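Local atomic coordinates of lactate racemase (Thermoanaerobacterium thermosaccharolyticum, PDB entry 2YJG), a protein that interconverts the L- and D-isomers of lactate, using a nickel pincer cofactor, and is seen here as the apoprotein. Residues 165-171 with 233-239; 49-53 with 252-258; 66-72 with 99-105. All coordinates share one frame; numbering follows the deposited sequence.

Overall arrangement
Followed from the N terminus, the chain first lays down residues 49-53, which pair with 252-258 about two hundred residues later. Contact 2 is therefore the outer closure, and both other contacts are nested inside its loop. Contact 3 comes first within it, joining 66-72 to 99-105 across one helix. Contact 1 follows in series, bringing 165-171 beside 233-239. All three reach one mixed sheet: strands 99-104, 66-71, 164-170, 233-241 and 247-253 lie in that order. Contacts 3 and 1 thus adjoin where strand 66-71 meets 164-170, and contacts 1 and 2 where 233-241 meets 247-253, while contacts 2 and 3 do not touch.

Contact 1: residues 165-171 with 233-239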
# COMPACT_ATOMS: atom_id res chain seq x y z
N LEU A 165 -14.34 -14.79 -13.46
CA LEU A 165 -14.68 -13.56 -12.78
C LEU A 165 -15.54 -13.84 -11.57
O LEU A 165 -16.59 -14.49 -11.66
CB LEU A 165 -15.41 -12.63 -13.74
CG LEU A 165 -15.74 -11.22 -13.22
CD1 LEU A 165 -14.43 -10.40 -12.79
CD2 LEU A 165 -16.57 -10.44 -14.21
N VAL A 166 -15.09 -13.30 -10.43
CA VAL A 166 -15.70 -13.47 -9.13
C VAL A 166 -15.99 -12.07 -8.54
O VAL A 166 -15.29 -11.11 -8.86
CB VAL A 166 -14.71 -14.26 -8.20
CG1 VAL A 166 -15.17 -14.29 -6.81
CG2 VAL A 166 -14.58 -15.66 -8.69
N ALA A 167 -16.92 -11.99 -7.60
CA ALA A 167 -17.10 -10.72 -6.83
C ALA A 167 -17.45 -10.98 -5.39
O ALA A 167 -18.10 -12.00 -5.07
CB ALA A 167 -18.21 -9.90 -7.44
N GLU A 168 -17.06 -10.04 -4.54
CA GLU A 168 -17.51 -10.02 -3.20
C GLU A 168 -18.28 -8.73 -2.95
O GLU A 168 -18.22 -7.77 -3.74
CB GLU A 168 -16.40 -10.19 -2.20
CG GLU A 168 -15.37 -9.07 -2.14
CD GLU A 168 -14.63 -9.00 -0.80
OE1 GLU A 168 -14.82 -9.92 0.04
OE2 GLU A 168 -13.87 -8.02 -0.58
N GLY A 169 -19.03 -8.71 -1.87
CA GLY A 169 -19.89 -7.54 -1.59
C GLY A 169 -20.65 -7.73 -0.29
O GLY A 169 -20.40 -8.68 0.45
N PHE A 170 -21.63 -6.86 -0.05
CA PHE A 170 -22.53 -7.01 1.11
C PHE A 170 -23.96 -6.65 0.70
O PHE A 170 -24.19 -5.96 -0.38
CB PHE A 170 -22.06 -6.16 2.30
CG PHE A 170 -22.42 -4.75 2.18
CD1 PHE A 170 -22.02 -4.00 1.11
CD2 PHE A 170 -23.17 -4.15 3.15
CE1 PHE A 170 -22.44 -2.70 1.00
CE2 PHE A 170 -23.53 -2.86 3.05
CZ PHE A 170 -23.17 -2.15 1.97
N ILE A 171 -24.92 -7.09 1.51
CA ILE A 171 -26.33 -6.97 1.13
C ILE A 171 -27.09 -6.17 2.17
O ILE A 171 -27.10 -6.56 3.35
CB ILE A 171 -27.00 -8.34 0.95
CG1 ILE A 171 -26.45 -9.10 -0.22
CG2 ILE A 171 -28.53 -8.12 0.74
CD1 ILE A 171 -26.80 -10.61 -0.24
N LEU A 233 -20.01 -13.08 -14.66
CA LEU A 233 -19.85 -13.21 -13.21
C LEU A 233 -20.28 -14.59 -12.76
O LEU A 233 -21.47 -14.96 -12.73
CB LEU A 233 -20.64 -12.07 -12.47
CG LEU A 233 -20.53 -11.99 -10.95
CD1 LEU A 233 -19.05 -11.80 -10.50
CD2 LEU A 233 -21.43 -10.85 -10.38
N ALA A 234 -19.29 -15.38 -12.36
CA ALA A 234 -19.45 -16.82 -12.15
C ALA A 234 -19.66 -17.24 -10.70
O ALA A 234 -20.19 -18.31 -10.40
CB ALA A 234 -18.21 -17.52 -12.73
N PHE A 235 -19.25 -16.40 -9.78
CA PHE A 235 -19.33 -16.70 -8.35
C PHE A 235 -19.29 -15.38 -7.57
O PHE A 235 -18.49 -14.47 -7.92
CB PHE A 235 -18.15 -17.59 -7.94
CG PHE A 235 -18.24 -18.18 -6.58
CD1 PHE A 235 -17.75 -17.50 -5.47
CD2 PHE A 235 -18.74 -19.46 -6.41
CE1 PHE A 235 -17.83 -18.09 -4.23
CE2 PHE A 235 -18.80 -20.02 -5.20
CZ PHE A 235 -18.31 -19.35 -4.11
N ILE A 236 -20.13 -15.31 -6.52
CA ILE A 236 -20.08 -14.22 -5.54
C ILE A 236 -19.96 -14.72 -4.08
O ILE A 236 -20.30 -15.91 -3.77
CB ILE A 236 -21.29 -13.28 -5.70
CG1 ILE A 236 -22.56 -13.92 -5.14
CG2 ILE A 236 -21.42 -12.78 -7.19
CD1 ILE A 236 -23.77 -12.90 -5.02
N LEU A 237 -19.43 -13.86 -3.21
CA LEU A 237 -19.50 -14.07 -1.75
C LEU A 237 -20.07 -12.75 -1.31
O LEU A 237 -19.46 -11.70 -1.55
CB LEU A 237 -18.13 -14.32 -1.12
CG LEU A 237 -18.09 -14.13 0.40
CD1 LEU A 237 -18.95 -15.20 1.08
CD2 LEU A 237 -16.71 -14.05 1.01
N ASN A 238 -21.27 -12.77 -0.76
CA ASN A 238 -21.85 -11.52 -0.19
C ASN A 238 -22.15 -11.72 1.30
O ASN A 238 -22.75 -12.72 1.67
CB ASN A 238 -23.15 -11.14 -0.89
CG ASN A 238 -22.95 -10.43 -2.20
OD1 ASN A 238 -21.85 -10.29 -2.75
ND2 ASN A 238 -24.06 -9.99 -2.73
N VAL A 239 -21.74 -10.78 2.13
CA VAL A 239 -21.98 -10.81 3.55
C VAL A 239 -23.16 -9.91 3.93
O VAL A 239 -23.60 -9.04 3.17
CB VAL A 239 -20.73 -10.47 4.37
CG1 VAL A 239 -19.64 -11.56 4.27
CG2 VAL A 239 -20.17 -9.08 4.04
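A167 lies at the middle of this pairing: its N donates to F235 O at 3.0 Å and its O accepts from L237 N at 2.9 Å. The two strands run parallel as inner neighbours of a mixed six-stranded sheet, their axes 16° apart. Toward the C-terminal end, V239 N bonds to G169 O and I171 N to V239 O, whereas the bond from G169 N to L237 O is weak. At the start L165 O takes A234 N at 2.9 Å, and the buried F235 N has no partner.

E168 suits the face it shares with L237 because its carboxylate is satisfied by the hydroxyls of T70, S79 and T82; CG stands between the backbone N and carbonyl carbon (chi1 66°), which brings the acid up to helix 79-91. On that face V166 and F235 lie side by side, and F170 CB meets V239 CG2 at 3.9 Å. On the other face the absence of a side chain at G169 leaves room for the N238 carboxamide. I171, following F170, brings its end back across N238 at about a right angle, its CD1 3.7 Å from N238 CB. The small A167 CB lets L233 CD1 approach to 3.7 Å.

Contact 2: residues 49-53 with 252-258; sequences NPIGT and AGHSEKA
I51 lays its branches along the first turn of helix 257-270: CD1 lies 4.2 Å from A258 CB, and CG2, anti to the backbone N, meets K257 CB at 4.0 Å. An isoleucine fits because its two arms span successive helix residues. T53 puts its methyl CG2 3.9 Å from H254 CB, with OG1 facing G253. The H254 ring has G52 O near its plane at the edge, and K257 NZ 3.4 Å above one face, offset toward the rim.

With CG anti to the backbone N (chi1 -174°), ND1 accepts from the amides of E256 and K257, both tilted from the ring plane, the bond from K257 N being the straighter at 168°. H254 thus caps the helix start; ND1 probably carries no proton, and the nearby ammonium would also disfavour a charged ring. A single beta bridge joins the loop to the end of strand 247-253: I51 N donates to A252 O at 2.7 Å, and H254 N to I51 O at 2.9 Å. Glycine is called for at G52 and G253, whose backbone angles would jam a CB against the preceding carbonyl; at G253 it would also strike I51 O, at G52 H254 CB. Water 1 links A252 N to N49 O.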
# COMPACT_ATOMS: atom_id res chain seq x y z
N ASN A 49 -20.69 -24.20 1.05
CA ASN A 49 -22.08 -24.55 0.77
C ASN A 49 -22.62 -23.56 -0.26
O ASN A 49 -23.56 -22.75 0.04
CB ASN A 49 -22.88 -24.51 2.08
CG ASN A 49 -22.42 -25.60 3.08
OD1 ASN A 49 -22.82 -26.76 2.95
ND2 ASN A 49 -21.60 -25.22 4.07
N PRO A 50 -22.01 -23.57 -1.47
CA PRO A 50 -22.39 -22.63 -2.49
C PRO A 50 -23.83 -22.84 -2.96
O PRO A 50 -24.33 -23.97 -3.01
CB PRO A 50 -21.41 -22.89 -3.63
CG PRO A 50 -20.82 -24.33 -3.33
CD PRO A 50 -20.89 -24.45 -1.88
N ILE A 51 -24.51 -21.74 -3.25
CA ILE A 51 -25.87 -21.78 -3.73
C ILE A 51 -25.90 -21.71 -5.25
O ILE A 51 -25.64 -20.67 -5.84
CB ILE A 51 -26.70 -20.61 -3.14
CG1 ILE A 51 -26.78 -20.71 -1.60
CG2 ILE A 51 -28.08 -20.55 -3.78
CD1 ILE A 51 -26.80 -19.30 -0.90
N GLY A 52 -26.22 -22.82 -5.93
CA GLY A 52 -26.43 -22.72 -7.38
C GLY A 52 -25.19 -22.89 -8.27
O GLY A 52 -25.28 -22.72 -9.47
N THR A 53 -24.04 -23.18 -7.66
CA THR A 53 -22.77 -23.47 -8.36
C THR A 53 -21.91 -24.45 -7.62
O THR A 53 -22.13 -24.76 -6.46
CB THR A 53 -21.83 -22.22 -8.56
OG1 THR A 53 -21.31 -21.76 -7.29
CG2 THR A 53 -22.53 -21.15 -9.25
N ALA A 252 -22.88 -17.41 -0.75
CA ALA A 252 -21.90 -17.62 -1.79
C ALA A 252 -22.47 -18.51 -2.88
O ALA A 252 -23.28 -19.42 -2.59
CB ALA A 252 -20.63 -18.25 -1.18
N GLY A 253 -22.01 -18.26 -4.11
CA GLY A 253 -22.31 -19.08 -5.27
C GLY A 253 -22.79 -18.28 -6.45
O GLY A 253 -22.19 -17.26 -6.79
N HIS A 254 -23.89 -18.72 -7.08
CA HIS A 254 -24.39 -18.16 -8.31
C HIS A 254 -24.70 -16.68 -8.09
O HIS A 254 -25.25 -16.31 -7.03
CB HIS A 254 -25.66 -18.92 -8.68
CG HIS A 254 -26.24 -18.56 -9.99
ND1 HIS A 254 -27.00 -17.42 -10.20
CD2 HIS A 254 -26.26 -19.24 -11.16
CE1 HIS A 254 -27.40 -17.39 -11.46
NE2 HIS A 254 -26.95 -18.48 -12.06
N SER A 255 -24.31 -15.85 -9.03
CA SER A 255 -24.33 -14.39 -8.77
C SER A 255 -25.74 -13.86 -8.53
O SER A 255 -25.93 -12.86 -7.82
CB SER A 255 -23.62 -13.61 -9.88
OG SER A 255 -24.47 -13.35 -10.98
N GLU A 256 -26.73 -14.51 -9.12
CA GLU A 256 -28.13 -14.22 -8.87
C GLU A 256 -28.71 -15.04 -7.70
O GLU A 256 -29.28 -14.47 -6.80
CB GLU A 256 -29.00 -14.35 -10.17
CG GLU A 256 -30.29 -13.61 -10.02
CD GLU A 256 -31.14 -13.40 -11.31
OE1 GLU A 256 -30.71 -13.74 -12.43
OE2 GLU A 256 -32.27 -12.84 -11.15
N LYS A 257 -28.62 -16.37 -7.73
CA LYS A 257 -29.31 -17.18 -6.74
C LYS A 257 -28.77 -16.95 -5.33
O LYS A 257 -29.54 -16.97 -4.37
CB LYS A 257 -29.27 -18.67 -7.12
CG LYS A 257 -30.06 -18.98 -8.40
CD LYS A 257 -29.89 -20.45 -8.86
CE LYS A 257 -30.54 -20.77 -10.21
NZ LYS A 257 -30.03 -19.83 -11.22
N ALA A 258 -27.44 -16.81 -5.17
CA ALA A 258 -26.84 -16.56 -3.86
C ALA A 258 -27.24 -15.18 -3.33
O ALA A 258 -27.51 -15.07 -2.16
CB ALA A 258 -25.30 -16.73 -3.84
O HOH W 1 -23.58 -19.91 0.74

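Contact 3: residues 66-72 with 99-105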
# COMPACT_ATOMS: atom_id res chain seq x y z
N ILE A 66 -7.59 -15.11 -12.97
CA ILE A 66 -8.76 -14.87 -12.12
C ILE A 66 -8.85 -13.42 -11.64
O ILE A 66 -7.85 -12.80 -11.33
CB ILE A 66 -8.74 -15.81 -10.93
CG1 ILE A 66 -8.59 -17.25 -11.45
CG2 ILE A 66 -10.00 -15.67 -10.07
CD1 ILE A 66 -8.45 -18.28 -10.39
N VAL A 67 -10.07 -12.87 -11.65
CA VAL A 67 -10.29 -11.51 -11.18
C VAL A 67 -11.36 -11.63 -10.07
O VAL A 67 -12.37 -12.28 -10.27
CB VAL A 67 -10.75 -10.53 -12.31
CG1 VAL A 67 -11.21 -9.16 -11.72
CG2 VAL A 67 -9.60 -10.39 -13.41
N ILE A 68 -11.06 -11.07 -8.91
CA ILE A 68 -12.07 -10.87 -7.86
C ILE A 68 -12.42 -9.39 -7.80
O ILE A 68 -11.52 -8.56 -7.54
CB ILE A 68 -11.56 -11.18 -6.50
CG1 ILE A 68 -10.99 -12.62 -6.42
CG2 ILE A 68 -12.66 -11.00 -5.42
CD1 ILE A 68 -10.22 -12.89 -5.10
N ILE A 69 -13.71 -9.07 -7.94
CA ILE A 69 -14.16 -7.69 -7.82
C ILE A 69 -14.48 -7.47 -6.34
O ILE A 69 -15.14 -8.32 -5.71
CB ILE A 69 -15.39 -7.36 -8.64
CG1 ILE A 69 -15.14 -7.59 -10.15
CG2 ILE A 69 -15.74 -5.89 -8.43
CD1 ILE A 69 -16.40 -7.48 -11.06
N THR A 70 -13.95 -6.38 -5.79
CA THR A 70 -14.22 -6.00 -4.42
C THR A 70 -14.74 -4.58 -4.39
O THR A 70 -14.56 -3.81 -5.35
CB THR A 70 -12.96 -6.13 -3.55
OG1 THR A 70 -13.31 -6.12 -2.15
CG2 THR A 70 -12.00 -5.00 -3.81
N SER A 71 -15.38 -4.23 -3.28
CA SER A 71 -15.89 -2.89 -3.08
C SER A 71 -14.82 -1.86 -2.68
O SER A 71 -13.73 -2.16 -2.24
CB SER A 71 -17.02 -2.89 -2.06
OG SER A 71 -18.16 -3.59 -2.56
N ASP A 72 -15.18 -0.60 -2.81
CA ASP A 72 -14.24 0.45 -2.56
C ASP A 72 -14.19 0.93 -1.12
O ASP A 72 -14.93 0.45 -0.31
CB ASP A 72 -14.33 1.60 -3.58
CG ASP A 72 -15.55 2.52 -3.40
OD1 ASP A 72 -16.34 2.38 -2.49
OD2 ASP A 72 -15.70 3.40 -4.23
N VAL A 99 -4.30 -14.08 -9.56
CA VAL A 99 -5.53 -13.51 -9.03
C VAL A 99 -5.37 -12.01 -8.92
O VAL A 99 -4.53 -11.54 -8.17
CB VAL A 99 -5.92 -14.06 -7.68
CG1 VAL A 99 -7.34 -13.49 -7.21
CG2 VAL A 99 -5.99 -15.50 -7.70
N LYS A 100 -6.18 -11.26 -9.67
CA LYS A 100 -6.22 -9.82 -9.61
C LYS A 100 -7.44 -9.35 -8.83
O LYS A 100 -8.52 -9.88 -9.01
CB LYS A 100 -6.24 -9.21 -11.02
CG LYS A 100 -4.84 -9.08 -11.56
CD LYS A 100 -4.73 -8.39 -12.84
CE LYS A 100 -3.42 -8.83 -13.52
NZ LYS A 100 -3.12 -7.86 -14.56
N ILE A 101 -7.27 -8.37 -7.97
CA ILE A 101 -8.37 -7.88 -7.17
C ILE A 101 -8.68 -6.52 -7.75
O ILE A 101 -7.88 -5.61 -7.64
CB ILE A 101 -8.00 -7.87 -5.67
CG1 ILE A 101 -7.67 -9.31 -5.22
CG2 ILE A 101 -9.13 -7.40 -4.82
CD1 ILE A 101 -6.94 -9.39 -3.89
N LEU A 102 -9.86 -6.39 -8.32
CA LEU A 102 -10.29 -5.19 -9.03
C LEU A 102 -11.25 -4.45 -8.13
O LEU A 102 -12.30 -5.01 -7.79
CB LEU A 102 -11.04 -5.60 -10.30
CG LEU A 102 -11.60 -4.50 -11.21
CD1 LEU A 102 -10.57 -3.35 -11.54
CD2 LEU A 102 -12.20 -5.12 -12.42
N ILE A 103 -10.93 -3.21 -7.76
CA ILE A 103 -11.74 -2.40 -6.83
C ILE A 103 -12.85 -1.70 -7.64
O ILE A 103 -12.55 -0.94 -8.57
CB ILE A 103 -10.90 -1.35 -6.11
CG1 ILE A 103 -9.73 -1.98 -5.37
CG2 ILE A 103 -11.75 -0.49 -5.15
CD1 ILE A 103 -10.15 -2.88 -4.28
N ALA A 104 -14.10 -1.97 -7.29
CA ALA A 104 -15.28 -1.46 -8.01
C ALA A 104 -15.61 -0.10 -7.47
O ALA A 104 -16.37 0.03 -6.52
CB ALA A 104 -16.51 -2.41 -7.76
N THR A 105 -15.07 0.93 -8.10
CA THR A 105 -15.24 2.31 -7.64
C THR A 105 -16.48 2.96 -8.17
O THR A 105 -16.86 4.03 -7.70
CB THR A 105 -14.05 3.14 -8.16
OG1 THR A 105 -13.97 2.90 -9.57
CG2 THR A 105 -12.73 2.66 -7.52
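I68 meets V99 obliquely, and its side chain can be followed outward. CB stands 4.2 Å from K100 O. CG1 is anti to the carbonyl carbon (chi1 -56°), which carries it to 3.8 Å from V99 CG1. The tip, CD1, comes closer to that same methyl, at 3.6 Å, and also approaches I101 CG1. Branched aliphatic residues suit such extended chains, whose buried faces they fill with methyl groups. Beneath them the backbones run parallel in strict register, with five bonds alternating in direction, from K100 N to I66 O at one end to A104 N to T70 O, 2.7 Å, at the other.

On the opposite face V67 CG1 reaches L102 CB, and I69 CG2 touches A104 CB at 3.6 Å, where the small A104, its CB also close to T70 O, fits well. At the C-terminal ends I103 CG2 rests 3.7 Å from D72 CB, beside a residue that by similarity binds the nickel cofactor and is hydrogen-bonded to T74 and H108. Replacing I103 by an alanine would probably open a gap between D72 CB and F130 of strand 129-132, leaving D72 without its apolar neighbour.

This beta-alpha-beta unit packs I66, I68 and V99 against helix 79-91, with strand 129-132 flanking 99-104 and strand 164-170 flanking 66-71.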